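Local structure of chitinase (Chromobacterium violaceum, 4TXG) at residues G158-W163 against W603-D608; P171-S176 against Y622-T627; L679-R684 against V753-V758; S711-K716 against V737-P742. The protein probably hydrolyses glycosidic bonds of chitin as a family 18 glycoside hydrolase and is likely to bind chitin through a carbohydrate-binding module. One frame throughout, in Å; residues are numbered along the deposited sequence.

Interaction 1 (G158-W163 against W603-D608); sequences GYFTSW and WELAGD
Tyr159 and Trp603 pack together where strands 155-161 and 599-603, the first and last of the family 18 (beta/alpha)8 barrel, run in parallel and close it. Their side chains cross at about a right angle. Trp603 CE3 lies over one face of the tyrosine ring, 3.5 Å from Tyr159 CG, with the ring planes inclined at 47°. Farther along the indole, Thr161 CG2 comes within 3.6 Å of Trp603 CZ2, on the same side of the ring plane as Tyr159, and Trp163 reaches in tip to tip. A broad indole suits this place, touching Tyr159 and Thr161 of the strand and Trp163 of the following loop. The peptide bond between Trp603 and Glu604 is cis, as in other family 18 chitinases, where this tryptophan lines the floor of the substrate cleft; Trp603 probably does the same. Tyr159 OH turns to Asp310, part of the family's DXXDXDXE signature.

Farther out, Leu605 CD1 sits 3.9 Å from Phe160 CB, at that ring's edge. Leu605 N is hydrogen-bonded to Tyr159 O (2.9 Å, 169°), joining the chains past the strand pairing. At the polar edge Arg164 forms a salt bridge with Glu604 OE2, and water 1 donates to that oxygen while accepting from Ala606 N. Thr161 OG1 donates to Glu604 OE2 at 2.7 Å, coming from 37° above the carboxylate plane.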
loop_
_atom_site.group_PDB
_atom_site.type_symbol
_atom_site.label_atom_id
_atom_site.label_comp_id
_atom_site.label_asym_id
_atom_site.label_seq_id
_atom_site.Cartn_x
_atom_site.Cartn_y
_atom_site.Cartn_z
ATOM N N GLY A 158 -3.567 -10.354 -5.739
ATOM C CA GLY A 158 -3.155 -9.987 -7.082
ATOM C C GLY A 158 -4.018 -8.885 -7.657
ATOM O O GLY A 158 -5.248 -8.956 -7.584
ATOM N N TYR A 159 -3.378 -7.853 -8.204
ATOM C CA TYR A 159 -4.097 -6.843 -8.963
ATOM C C TYR A 159 -4.366 -7.328 -10.377
ATOM O O TYR A 159 -3.449 -7.753 -11.085
ATOM C CB TYR A 159 -3.316 -5.535 -9.019
ATOM C CG TYR A 159 -3.565 -4.647 -7.833
ATOM C CD1 TYR A 159 -4.634 -3.764 -7.822
ATOM C CD2 TYR A 159 -2.718 -4.672 -6.734
ATOM C CE1 TYR A 159 -4.866 -2.945 -6.740
ATOM C CE2 TYR A 159 -2.937 -3.849 -5.649
ATOM C CZ TYR A 159 -4.016 -2.985 -5.657
ATOM O OH TYR A 159 -4.243 -2.168 -4.566
ATOM N N PHE A 160 -5.630 -7.257 -10.768
ATOM C CA PHE A 160 -6.080 -7.583 -12.119
ATOM C C PHE A 160 -6.454 -6.306 -12.849
ATOM O O PHE A 160 -7.383 -5.616 -12.437
ATOM C CB PHE A 160 -7.292 -8.511 -12.063
ATOM C CG PHE A 160 -7.874 -8.829 -13.411
ATOM C CD1 PHE A 160 -7.346 -9.865 -14.176
ATOM C CD2 PHE A 160 -8.933 -8.091 -13.919
ATOM C CE1 PHE A 160 -7.880 -10.171 -15.415
ATOM C CE2 PHE A 160 -9.474 -8.384 -15.165
ATOM C CZ PHE A 160 -8.945 -9.432 -15.916
ATOM N N THR A 161 -5.746 -5.987 -13.924
ATOM C CA THR A 161 -6.026 -4.754 -14.653
ATOM C C THR A 161 -7.085 -4.977 -15.715
ATOM O O THR A 161 -7.113 -6.021 -16.372
ATOM C CB THR A 161 -4.749 -4.175 -15.299
ATOM O OG1 THR A 161 -4.193 -5.128 -16.212
ATOM C CG2 THR A 161 -3.711 -3.849 -14.227
ATOM N N SER A 162 -7.950 -3.979 -15.888
ATOM C CA SER A 162 -9.114 -4.105 -16.775
ATOM C C SER A 162 -8.793 -3.965 -18.251
ATOM O O SER A 162 -9.622 -4.309 -19.103
ATOM C CB SER A 162 -10.164 -3.053 -16.405
ATOM O OG SER A 162 -9.702 -1.739 -16.697
ATOM N N TRP A 163 -7.601 -3.455 -18.560
ATOM C CA TRP A 163 -7.345 -2.998 -19.920
ATOM C C TRP A 163 -6.608 -3.973 -20.834
ATOM O O TRP A 163 -6.280 -3.609 -21.958
ATOM C CB TRP A 163 -6.579 -1.664 -19.890
ATOM C CG TRP A 163 -5.374 -1.577 -18.976
ATOM C CD1 TRP A 163 -4.075 -1.875 -19.294
ATOM C CD2 TRP A 163 -5.352 -1.108 -17.621
ATOM N NE1 TRP A 163 -3.253 -1.638 -18.216
ATOM C CE2 TRP A 163 -4.015 -1.162 -17.175
ATOM C CE3 TRP A 163 -6.336 -0.647 -16.737
ATOM C CZ2 TRP A 163 -3.636 -0.778 -15.891
ATOM C CZ3 TRP A 163 -5.960 -0.269 -15.461
ATOM C CH2 TRP A 163 -4.623 -0.337 -15.048
ATOM N N TRP A 603 1.494 -6.154 -8.166
ATOM C CA TRP A 603 1.022 -5.500 -9.374
ATOM C C TRP A 603 1.919 -5.976 -10.509
ATOM O O TRP A 603 3.128 -5.772 -10.412
ATOM C CB TRP A 603 1.127 -3.976 -9.237
ATOM C CG TRP A 603 0.656 -3.267 -10.453
ATOM C CD1 TRP A 603 1.334 -3.112 -11.632
ATOM C CD2 TRP A 603 -0.617 -2.654 -10.637
ATOM N NE1 TRP A 603 0.554 -2.436 -12.541
ATOM C CE2 TRP A 603 -0.645 -2.130 -11.949
ATOM C CE3 TRP A 603 -1.742 -2.483 -9.814
ATOM C CZ2 TRP A 603 -1.752 -1.452 -12.460
ATOM C CZ3 TRP A 603 -2.832 -1.807 -10.321
ATOM C CH2 TRP A 603 -2.833 -1.300 -11.631
ATOM N N GLU A 604 1.402 -6.604 -11.566
ATOM C CA GLU A 604 0.010 -7.007 -11.757
ATOM C C GLU A 604 0.023 -8.454 -12.242
ATOM O O GLU A 604 1.067 -8.962 -12.656
ATOM C CB GLU A 604 -0.687 -6.117 -12.796
ATOM C CG GLU A 604 0.092 -6.089 -14.118
ATOM C CD GLU A 604 -0.625 -5.374 -15.247
ATOM O OE1 GLU A 604 -0.185 -4.258 -15.621
ATOM O OE2 GLU A 604 -1.609 -5.934 -15.772
ATOM N N LEU A 605 -1.131 -9.112 -12.215
ATOM C CA LEU A 605 -1.212 -10.527 -12.576
ATOM C C LEU A 605 -0.624 -10.823 -13.963
ATOM O O LEU A 605 0.083 -11.817 -14.149
ATOM C CB LEU A 605 -2.665 -10.994 -12.502
ATOM C CG LEU A 605 -3.144 -11.260 -11.069
ATOM C CD1 LEU A 605 -4.666 -11.158 -10.969
ATOM C CD2 LEU A 605 -2.681 -12.643 -10.629
ATOM N N ALA A 606 -0.879 -9.944 -14.925
ATOM C CA ALA A 606 -0.455 -10.193 -16.306
ATOM C C ALA A 606 1.063 -10.159 -16.502
ATOM O O ALA A 606 1.563 -10.563 -17.555
ATOM C CB ALA A 606 -1.109 -9.194 -17.240
ATOM N N GLY A 607 1.795 -9.676 -15.508
ATOM C CA GLY A 607 3.244 -9.615 -15.617
ATOM C C GLY A 607 3.979 -10.884 -15.206
ATOM O O GLY A 607 5.173 -11.024 -15.478
ATOM N N ASP A 608 3.288 -11.801 -14.533
ATOM C CA ASP A 608 3.922 -13.050 -14.086
ATOM C C ASP A 608 4.198 -13.931 -15.308
ATOM O O ASP A 608 3.584 -13.741 -16.365
ATOM C CB ASP A 608 3.026 -13.767 -13.072
ATOM C CG ASP A 608 3.774 -14.798 -12.230
ATOM O OD1 ASP A 608 4.988 -15.017 -12.445
ATOM O OD2 ASP A 608 3.122 -15.394 -11.346
HETATM O O HOH W 1 -3.212 -7.974 -14.800
#

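Interaction 2 (P171-S176 against Y622-T627); sequences PAYLAS and YFIGTT. With CS (cesium ion), chain N.
Ile624 projects from its strand against Pro171, Ala172 and Tyr173, bringing a beta-hairpin (strands 609-612 and 621-624) up to the loop that follows barrel strand 155-161. Past CB its side chain forks. The short branch, CG2, lies anti to the backbone N and meets the Tyr173 ring at its edge, in the ring plane; Ile624 CG2 is 3.6 Å from Tyr173 CD2 and equally near CE2. The longer branch begins with CG1, which rests above the rim of the neighbouring Phe623 ring. It ends in CD1, 3.7 Å from Ala172 O and 4.3 Å from Pro171 CB. A beta-branched residue suits this place, since its two arms serve the tyrosine and the proline end of the loop separately.

Phe623 adds a second apolar touch, with CZ 3.7 Å from Pro171 CB and Pro171 CG at the edge of its ring. That ring also meets Trp523 of helix 522-530 and takes a cation-pi contact from Arg615. No direct hydrogen bond joins 171-176 to 622-627. At the loop's other end Ser176 O binds a cesium ion at 3.3 Å, together with Ile178 O and two waters. Polar linkage across the contact runs through water instead: Tyr173 OH donates to water 2 at 2.7 Å, and that water donates to Gly625 O at 3.0 Å.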
loop_
_atom_site.group_PDB
_atom_site.type_symbol
_atom_site.label_atom_id
_atom_site.label_comp_id
_atom_site.label_asym_id
_atom_site.label_seq_id
_atom_site.Cartn_x
_atom_site.Cartn_y
_atom_site.Cartn_z
ATOM N N PRO A 171 -1.548 -8.975 -26.406
ATOM C CA PRO A 171 -1.829 -10.101 -25.510
ATOM C C PRO A 171 -2.902 -9.790 -24.466
ATOM O O PRO A 171 -2.824 -8.772 -23.768
ATOM C CB PRO A 171 -0.477 -10.355 -24.834
ATOM C CG PRO A 171 0.523 -9.955 -25.869
ATOM C CD PRO A 171 -0.098 -8.759 -26.569
ATOM N N ALA A 172 -3.901 -10.663 -24.380
ATOM C CA ALA A 172 -4.980 -10.487 -23.418
ATOM C C ALA A 172 -4.633 -11.171 -22.112
ATOM O O ALA A 172 -3.917 -12.170 -22.092
ATOM C CB ALA A 172 -6.295 -11.044 -23.971
ATOM N N TYR A 173 -5.143 -10.621 -21.019
ATOM C CA TYR A 173 -5.113 -11.313 -19.745
ATOM C C TYR A 173 -6.493 -11.178 -19.134
ATOM O O TYR A 173 -6.881 -10.101 -18.687
ATOM C CB TYR A 173 -4.039 -10.749 -18.818
ATOM C CG TYR A 173 -3.832 -11.594 -17.582
ATOM C CD1 TYR A 173 -4.606 -11.400 -16.445
ATOM C CD2 TYR A 173 -2.871 -12.599 -17.559
ATOM C CE1 TYR A 173 -4.421 -12.179 -15.312
ATOM C CE2 TYR A 173 -2.677 -13.386 -16.431
ATOM C CZ TYR A 173 -3.453 -13.165 -15.309
ATOM O OH TYR A 173 -3.253 -13.944 -14.188
ATOM N N LEU A 174 -7.231 -12.282 -19.144
ATOM C CA LEU A 174 -8.635 -12.290 -18.753
ATOM C C LEU A 174 -8.812 -12.905 -17.377
ATOM O O LEU A 174 -7.879 -13.496 -16.829
ATOM C CB LEU A 174 -9.456 -13.067 -19.780
ATOM C CG LEU A 174 -9.269 -12.589 -21.222
ATOM C CD1 LEU A 174 -10.208 -13.372 -22.134
ATOM C CD2 LEU A 174 -9.525 -11.082 -21.317
ATOM N N ALA A 175 -10.008 -12.763 -16.812
ATOM C CA ALA A 175 -10.248 -13.258 -15.457
ATOM C C ALA A 175 -10.075 -14.777 -15.417
ATOM O O ALA A 175 -9.746 -15.359 -14.382
ATOM C CB ALA A 175 -11.645 -12.846 -14.974
ATOM N N SER A 176 -10.259 -15.412 -16.569
ATOM C CA SER A 176 -10.073 -16.850 -16.687
ATOM C C SER A 176 -8.602 -17.273 -16.686
ATOM O O SER A 176 -8.309 -18.457 -16.556
ATOM C CB SER A 176 -10.760 -17.358 -17.961
ATOM O OG SER A 176 -10.346 -16.610 -19.090
ATOM N N TYR A 622 9.596 -17.038 -22.929
ATOM C CA TYR A 622 8.745 -16.742 -21.786
ATOM C C TYR A 622 7.520 -15.946 -22.214
ATOM O O TYR A 622 7.561 -15.166 -23.161
ATOM C CB TYR A 622 9.502 -15.961 -20.711
ATOM C CG TYR A 622 10.534 -16.766 -19.962
ATOM C CD1 TYR A 622 10.177 -17.527 -18.856
ATOM C CD2 TYR A 622 11.870 -16.755 -20.354
ATOM C CE1 TYR A 622 11.121 -18.262 -18.156
ATOM C CE2 TYR A 622 12.829 -17.481 -19.653
ATOM C CZ TYR A 622 12.444 -18.233 -18.560
ATOM O OH TYR A 622 13.378 -18.966 -17.867
ATOM N N PHE A 623 6.428 -16.141 -21.495
ATOM C CA PHE A 623 5.206 -15.413 -21.779
ATOM C C PHE A 623 4.400 -15.422 -20.495
ATOM O O PHE A 623 4.913 -15.812 -19.439
ATOM C CB PHE A 623 4.443 -16.053 -22.948
ATOM C CG PHE A 623 3.383 -15.158 -23.563
ATOM C CD1 PHE A 623 3.720 -13.917 -24.084
ATOM C CD2 PHE A 623 2.062 -15.573 -23.623
ATOM C CE1 PHE A 623 2.752 -13.095 -24.650
ATOM C CE2 PHE A 623 1.089 -14.764 -24.193
ATOM C CZ PHE A 623 1.437 -13.524 -24.704
ATOM N N ILE A 624 3.149 -14.995 -20.593
ATOM C CA ILE A 624 2.260 -14.908 -19.448
ATOM C C ILE A 624 2.169 -16.244 -18.712
ATOM O O ILE A 624 1.954 -17.288 -19.334
ATOM C CB ILE A 624 0.856 -14.472 -19.904
ATOM C CG1 ILE A 624 0.904 -13.062 -20.502
ATOM C CG2 ILE A 624 -0.140 -14.581 -18.762
ATOM C CD1 ILE A 624 -0.420 -12.632 -21.148
ATOM N N GLY A 625 2.353 -16.213 -17.395
ATOM C CA GLY A 625 2.319 -17.438 -16.618
ATOM C C GLY A 625 2.167 -17.178 -15.140
ATOM O O GLY A 625 1.694 -16.118 -14.736
ATOM N N THR A 626 2.566 -18.152 -14.326
ATOM C CA THR A 626 2.312 -18.060 -12.891
ATOM C C THR A 626 3.500 -18.447 -12.010
ATOM O O THR A 626 3.305 -18.846 -10.866
ATOM C CB THR A 626 1.119 -18.956 -12.476
ATOM O OG1 THR A 626 1.427 -20.328 -12.763
ATOM C CG2 THR A 626 -0.158 -18.550 -13.216
ATOM N N THR A 627 4.721 -18.327 -12.521
ATOM C CA THR A 627 5.897 -18.760 -11.750
ATOM C C THR A 627 6.035 -18.064 -10.387
ATOM O O THR A 627 6.218 -18.725 -9.359
ATOM C CB THR A 627 7.188 -18.550 -12.558
ATOM O OG1 THR A 627 7.185 -19.453 -13.666
ATOM C CG2 THR A 627 8.424 -18.829 -11.697
HETATM CS CS CS N . -6.692 -20.642 -14.746
HETATM O O HOH W 2 -0.667 -14.532 -13.793
HETATM O O HOH W 3 -9.077 -21.301 -16.663
HETATM O O HOH W 4 -8.935 -21.682 -13.110
#

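Interaction 3 (L679-R684 against V753-V758)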
loop_
_atom_site.group_PDB
_atom_site.type_symbol
_atom_site.label_atom_id
_atom_site.label_comp_id
_atom_site.label_asym_id
_atom_site.label_seq_id
_atom_site.Cartn_x
_atom_site.Cartn_y
_atom_site.Cartn_z
ATOM N N LEU A 679 1.683 16.290 21.383
ATOM C CA LEU A 679 1.023 15.152 22.027
ATOM C C LEU A 679 0.012 15.651 23.058
ATOM O O LEU A 679 0.365 16.396 23.973
ATOM C CB LEU A 679 2.051 14.231 22.689
ATOM C CG LEU A 679 1.521 13.073 23.547
ATOM C CD1 LEU A 679 0.718 12.080 22.715
ATOM C CD2 LEU A 679 2.667 12.375 24.285
ATOM N N THR A 680 -1.249 15.265 22.895
ATOM C CA THR A 680 -2.275 15.649 23.863
ATOM C C THR A 680 -2.696 14.422 24.650
ATOM O O THR A 680 -2.999 13.383 24.072
ATOM C CB THR A 680 -3.512 16.279 23.193
ATOM O OG1 THR A 680 -3.134 17.503 22.543
ATOM C CG2 THR A 680 -4.595 16.581 24.235
ATOM N N ILE A 681 -2.687 14.547 25.973
ATOM C CA ILE A 681 -3.086 13.459 26.860
ATOM C C ILE A 681 -4.306 13.927 27.632
ATOM O O ILE A 681 -4.278 15.006 28.225
ATOM C CB ILE A 681 -1.958 13.069 27.848
ATOM C CG1 ILE A 681 -0.676 12.690 27.098
ATOM C CG2 ILE A 681 -2.423 11.939 28.773
ATOM C CD1 ILE A 681 0.554 12.589 28.007
ATOM N N VAL A 682 -5.381 13.145 27.600
ATOM C CA VAL A 682 -6.621 13.530 28.266
ATOM C C VAL A 682 -7.014 12.498 29.318
ATOM O O VAL A 682 -7.106 11.300 29.031
ATOM C CB VAL A 682 -7.784 13.682 27.260
ATOM C CG1 VAL A 682 -9.039 14.207 27.965
ATOM C CG2 VAL A 682 -7.383 14.594 26.115
ATOM N N ASN A 683 -7.243 12.967 30.537
ATOM C CA ASN A 683 -7.676 12.094 31.614
ATOM C C ASN A 683 -9.204 12.019 31.640
ATOM O O ASN A 683 -9.864 12.967 32.046
ATOM C CB ASN A 683 -7.113 12.599 32.948
ATOM C CG ASN A 683 -7.548 11.755 34.127
ATOM O OD1 ASN A 683 -8.120 10.681 33.956
ATOM N ND2 ASN A 683 -7.259 12.231 35.337
ATOM N N ARG A 684 -9.766 10.903 31.180
ATOM C CA ARG A 684 -11.224 10.721 31.213
ATOM C C ARG A 684 -11.660 9.784 32.336
ATOM O O ARG A 684 -12.774 9.254 32.327
ATOM C CB ARG A 684 -11.738 10.189 29.875
ATOM C CG ARG A 684 -11.386 11.069 28.683
ATOM C CD ARG A 684 -12.021 10.543 27.402
ATOM N NE ARG A 684 -11.292 10.985 26.219
ATOM C CZ ARG A 684 -10.533 10.188 25.468
ATOM N NH1 ARG A 684 -10.411 8.895 25.762
ATOM N NH2 ARG A 684 -9.905 10.682 24.414
ATOM N N VAL A 753 -3.381 17.671 29.102
ATOM C CA VAL A 753 -2.072 18.303 29.099
ATOM C C VAL A 753 -1.450 18.052 27.729
ATOM O O VAL A 753 -1.711 17.028 27.112
ATOM C CB VAL A 753 -1.162 17.769 30.235
ATOM C CG1 VAL A 753 -0.855 16.294 30.051
ATOM C CG2 VAL A 753 0.116 18.590 30.334
ATOM N N THR A 754 -0.666 19.002 27.234
ATOM C CA THR A 754 -0.017 18.829 25.940
ATOM C C THR A 754 1.490 19.000 26.052
ATOM O O THR A 754 1.990 19.718 26.926
ATOM C CB THR A 754 -0.533 19.831 24.906
ATOM O OG1 THR A 754 -0.256 21.161 25.370
ATOM C CG2 THR A 754 -2.029 19.673 24.691
ATOM N N LEU A 755 2.213 18.337 25.159
ATOM C CA LEU A 755 3.651 18.529 25.057
ATOM C C LEU A 755 4.071 18.396 23.607
ATOM O O LEU A 755 3.479 17.629 22.849
ATOM C CB LEU A 755 4.416 17.527 25.922
ATOM C CG LEU A 755 4.091 16.045 25.769
ATOM C CD1 LEU A 755 5.343 15.219 26.026
ATOM C CD2 LEU A 755 2.987 15.643 26.732
ATOM N N ASP A 756 5.092 19.152 23.227
ATOM C CA ASP A 756 5.619 19.072 21.878
ATOM C C ASP A 756 6.660 17.971 21.817
ATOM O O ASP A 756 7.555 17.916 22.651
ATOM C CB ASP A 756 6.218 20.407 21.456
ATOM C CG ASP A 756 5.194 21.528 21.470
ATOM O OD1 ASP A 756 4.137 21.370 20.824
ATOM O OD2 ASP A 756 5.448 22.554 22.135
ATOM N N VAL A 757 6.532 17.079 20.843
ATOM C CA VAL A 757 7.511 16.008 20.693
ATOM C C VAL A 757 8.256 16.227 19.397
ATOM O O VAL A 757 7.811 16.998 18.555
ATOM C CB VAL A 757 6.859 14.623 20.708
ATOM C CG1 VAL A 757 6.051 14.451 21.991
ATOM C CG2 VAL A 757 5.966 14.424 19.496
ATOM N N VAL A 758 9.408 15.586 19.243
ATOM C CA VAL A 758 10.161 15.701 17.996
ATOM C C VAL A 758 10.725 14.345 17.629
ATOM O O VAL A 758 11.304 13.660 18.477
ATOM C CB VAL A 758 11.325 16.710 18.090
ATOM C CG1 VAL A 758 12.117 16.741 16.791
ATOM C CG2 VAL A 758 10.810 18.072 18.367
#
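Val753 pairs with Ile681 at the start of an antiparallel register between strands 752-758 and 678-683, whose short segments run at 159° to each other. The two residues form a hydrogen-bonded pair, each N-H reaching the other's carbonyl; Ile681 N to Val753 O is 2.9 Å and nearly straight at 176°. On the apolar face Val753 CG1 lies 4.1 Å from Ile681 CB.

Thr754 follows in a non-hydrogen-bonded pair with Thr680, on the opposite face of the sheet. The two threonines lie side by side, pointing the same way, and Thr754 CG2 touches Thr680 OG1 at 3.2 Å. Threonine suits this more exposed face, being beta-branched yet polar. Between the pairs, Thr754 CA makes a CA-H...O contact of 3.2 Å with Leu679 O.

Leu755 restores hydrogen bonding, now with Leu679: Leu679 N meets Leu755 O at 2.7 Å, and the reciprocal bond is also made. Leu755 CG takes the crowded position between backbone N and carbonyl carbon (chi1 52°). Farther out, Leu755 CD2 lies 4.1 Å from Leu679 CD2 and equally far from Ile681 CD1, so one methyl bridges two residues of the partner strand. Val757, two residues on, extends the apolar face by setting CG1 near Leu679 CB.

This pair forms the middle of a four-stranded antiparallel sheet, one layer of a beta-sandwich whose other layer is six-stranded. Strand 659-664 flanks 678-683, with Leu663, Phe661 and Val659 continuing the apolar face, and strand 708-709 borders 752-758 on its other side.

Interaction 4 (S711-K716 against V737-P742); sequences SGFGLK and VSVKLP. With CS (cesium ion), chain B.
Leu715 packs against Val737 and Val739 in the close half of this contact. Its CG, anti to the backbone N (chi1 -180°), lies 3.6 Å from Val737 CG1, while Leu715 CB sits 4.0 Å from Val739 CB. Phe713 continues the apolar line: its CB touches Val739 CG2 at 3.7 Å, and its ring reaches as far as Pro742 CD. Compact, branched valines let the leucine settle close to the strand. The backbones join here too, with Lys716 and Ser738 forming an antiparallel hydrogen-bonded pair; Ser738 N to Lys716 O is 2.8 Å, and Lys716 N to Ser738 O is longer.

Here the chain enters strand 716-719, an outermost strand of the six-stranded sheet of a beta-sandwich. Leu715 also touches Val757 of the four-stranded sheet, so its side chain lies between the two layers. Asp709 holds the preceding turn, its carboxylate accepting from Ser711 N, Phe713 N and Leu715 N.

Water takes over on the other side. Water 6 and water 7 both donate to Phe713 O, the first accepting from Lys740 N and the second donating to Lys740 O. Water 8 donates to Gly714 O and Ser738 O. Gly714 has a phi of 80°, a conformation in which a side-chain carbon would press on Phe713 O, so glycine fits. Both lysines suit this solvent side, and their NZ atoms, Lys716 NZ and Lys740 NZ, stay 6.4 Å apart. At the start of the turn Ser711 O binds a cesium ion at 3.0 Å, with water 5 and water 9 as further ligands.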
loop_
_atom_site.group_PDB
_atom_site.type_symbol
_atom_site.label_atom_id
_atom_site.label_comp_id
_atom_site.label_asym_id
_atom_site.label_seq_id
_atom_site.Cartn_x
_atom_site.Cartn_y
_atom_site.Cartn_z
ATOM N N SER A 711 9.271 20.284 25.564
ATOM C CA SER A 711 8.536 21.000 26.597
ATOM C C SER A 711 9.151 20.810 27.976
ATOM O O SER A 711 8.585 21.248 28.979
ATOM C CB SER A 711 7.073 20.551 26.606
ATOM O OG SER A 711 6.473 20.750 25.336
ATOM N N GLY A 712 10.314 20.164 28.022
ATOM C CA GLY A 712 11.022 19.946 29.270
ATOM C C GLY A 712 10.501 18.785 30.105
ATOM O O GLY A 712 10.848 18.675 31.280
ATOM N N PHE A 713 9.677 17.929 29.498
ATOM C CA PHE A 713 9.093 16.756 30.171
ATOM C C PHE A 713 10.080 15.588 30.347
ATOM O O PHE A 713 9.884 14.724 31.200
ATOM C CB PHE A 713 7.877 16.232 29.388
ATOM C CG PHE A 713 6.613 17.027 29.578
ATOM C CD1 PHE A 713 6.509 18.323 29.094
ATOM C CD2 PHE A 713 5.503 16.451 30.193
ATOM C CE1 PHE A 713 5.335 19.054 29.257
ATOM C CE2 PHE A 713 4.322 17.176 30.362
ATOM C CZ PHE A 713 4.241 18.479 29.892
ATOM N N GLY A 714 11.111 15.530 29.510
ATOM C CA GLY A 714 12.067 14.436 29.588
ATOM C C GLY A 714 11.628 13.127 28.939
ATOM O O GLY A 714 12.104 12.055 29.314
ATOM N N LEU A 715 10.724 13.214 27.967
ATOM C CA LEU A 715 10.329 12.054 27.162
ATOM C C LEU A 715 11.555 11.363 26.579
ATOM O O LEU A 715 12.446 12.025 26.049
ATOM C CB LEU A 715 9.382 12.490 26.037
ATOM C CG LEU A 715 8.833 11.440 25.065
ATOM C CD1 LEU A 715 7.441 11.851 24.603
ATOM C CD2 LEU A 715 9.741 11.234 23.861
ATOM N N LYS A 716 11.611 10.037 26.672
ATOM C CA LYS A 716 12.750 9.312 26.116
ATOM C C LYS A 716 12.422 7.859 25.808
ATOM O O LYS A 716 11.426 7.316 26.280
ATOM C CB LYS A 716 13.934 9.368 27.079
ATOM C CG LYS A 716 13.728 8.576 28.356
ATOM C CD LYS A 716 14.855 8.855 29.341
ATOM C CE LYS A 716 14.841 7.885 30.512
ATOM N NZ LYS A 716 13.521 7.838 31.200
ATOM N N VAL A 737 8.647 4.193 24.479
ATOM C CA VAL A 737 8.919 5.538 24.976
ATOM C C VAL A 737 8.256 5.723 26.336
ATOM O O VAL A 737 7.207 5.141 26.587
ATOM C CB VAL A 737 8.395 6.582 23.968
ATOM C CG1 VAL A 737 8.259 7.962 24.593
ATOM C CG2 VAL A 737 9.296 6.606 22.746
ATOM N N SER A 738 8.889 6.495 27.215
ATOM C CA SER A 738 8.299 6.850 28.500
ATOM C C SER A 738 8.290 8.360 28.674
ATOM O O SER A 738 9.275 9.038 28.388
ATOM C CB SER A 738 9.067 6.203 29.650
ATOM O OG SER A 738 8.726 6.788 30.900
ATOM N N VAL A 739 7.170 8.887 29.148
ATOM C CA VAL A 739 7.150 10.262 29.617
ATOM C C VAL A 739 6.328 10.297 30.900
ATOM O O VAL A 739 5.309 9.623 31.011
ATOM C CB VAL A 739 6.584 11.234 28.561
ATOM C CG1 VAL A 739 5.135 10.879 28.212
ATOM C CG2 VAL A 739 6.710 12.693 29.048
ATOM N N LYS A 740 6.802 11.051 31.886
ATOM C CA LYS A 740 6.119 11.147 33.167
ATOM C C LYS A 740 5.565 12.546 33.384
ATOM O O LYS A 740 6.179 13.532 32.967
ATOM C CB LYS A 740 7.073 10.812 34.319
ATOM C CG LYS A 740 7.664 9.429 34.271
ATOM C CD LYS A 740 8.532 9.168 35.491
ATOM C CE LYS A 740 9.171 7.790 35.412
ATOM N NZ LYS A 740 10.034 7.501 36.588
ATOM N N LEU A 741 4.419 12.640 34.054
ATOM C CA LEU A 741 4.035 13.921 34.628
ATOM C C LEU A 741 5.159 14.334 35.572
ATOM O O LEU A 741 5.697 13.499 36.301
ATOM C CB LEU A 741 2.702 13.831 35.380
ATOM C CG LEU A 741 1.436 13.594 34.542
ATOM C CD1 LEU A 741 0.209 13.414 35.432
ATOM C CD2 LEU A 741 1.214 14.753 33.562
ATOM N N PRO A 742 5.544 15.617 35.554
ATOM C CA PRO A 742 6.529 16.076 36.541
ATOM C C PRO A 742 6.036 15.791 37.930
ATOM O O PRO A 742 4.823 15.772 38.144
ATOM C CB PRO A 742 6.607 17.588 36.332
ATOM C CG PRO A 742 5.981 17.850 35.106
ATOM C CD PRO A 742 5.120 16.691 34.654
HETATM CS CS CS B . 7.740 21.179 31.908
HETATM O O HOH W 5 9.662 19.222 33.576
HETATM O O HOH W 6 9.525 12.065 31.883
HETATM O O HOH W 7 8.410 14.964 33.602
HETATM O O HOH W 8 10.948 9.906 30.560
HETATM O O HOH W 9 5.421 21.674 33.564
#

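How the interactions relate
The four contacts form two clusters on opposite sides of the chain's centre. Interactions 1 and 2 have centres 9 Å apart and alternate along the chain. Interaction 1 joins the first and last barrel strands; interaction 2 joins the loop after the first strand to the hairpin that follows the last. They meet where Asp608 O is probably hydrogen-bonded to Gly625 N. Interactions 3 and 4, centred 10 Å apart, come later and belong to a beta-sandwich; the segments of interaction 4 fall between those of interaction 3. Strands 734-740 and 752-758 follow one another but lie in different sheets. Centres of interactions 1 and 3 are about 45 Å apart, so barrel and sandwich contacts lie in separate parts.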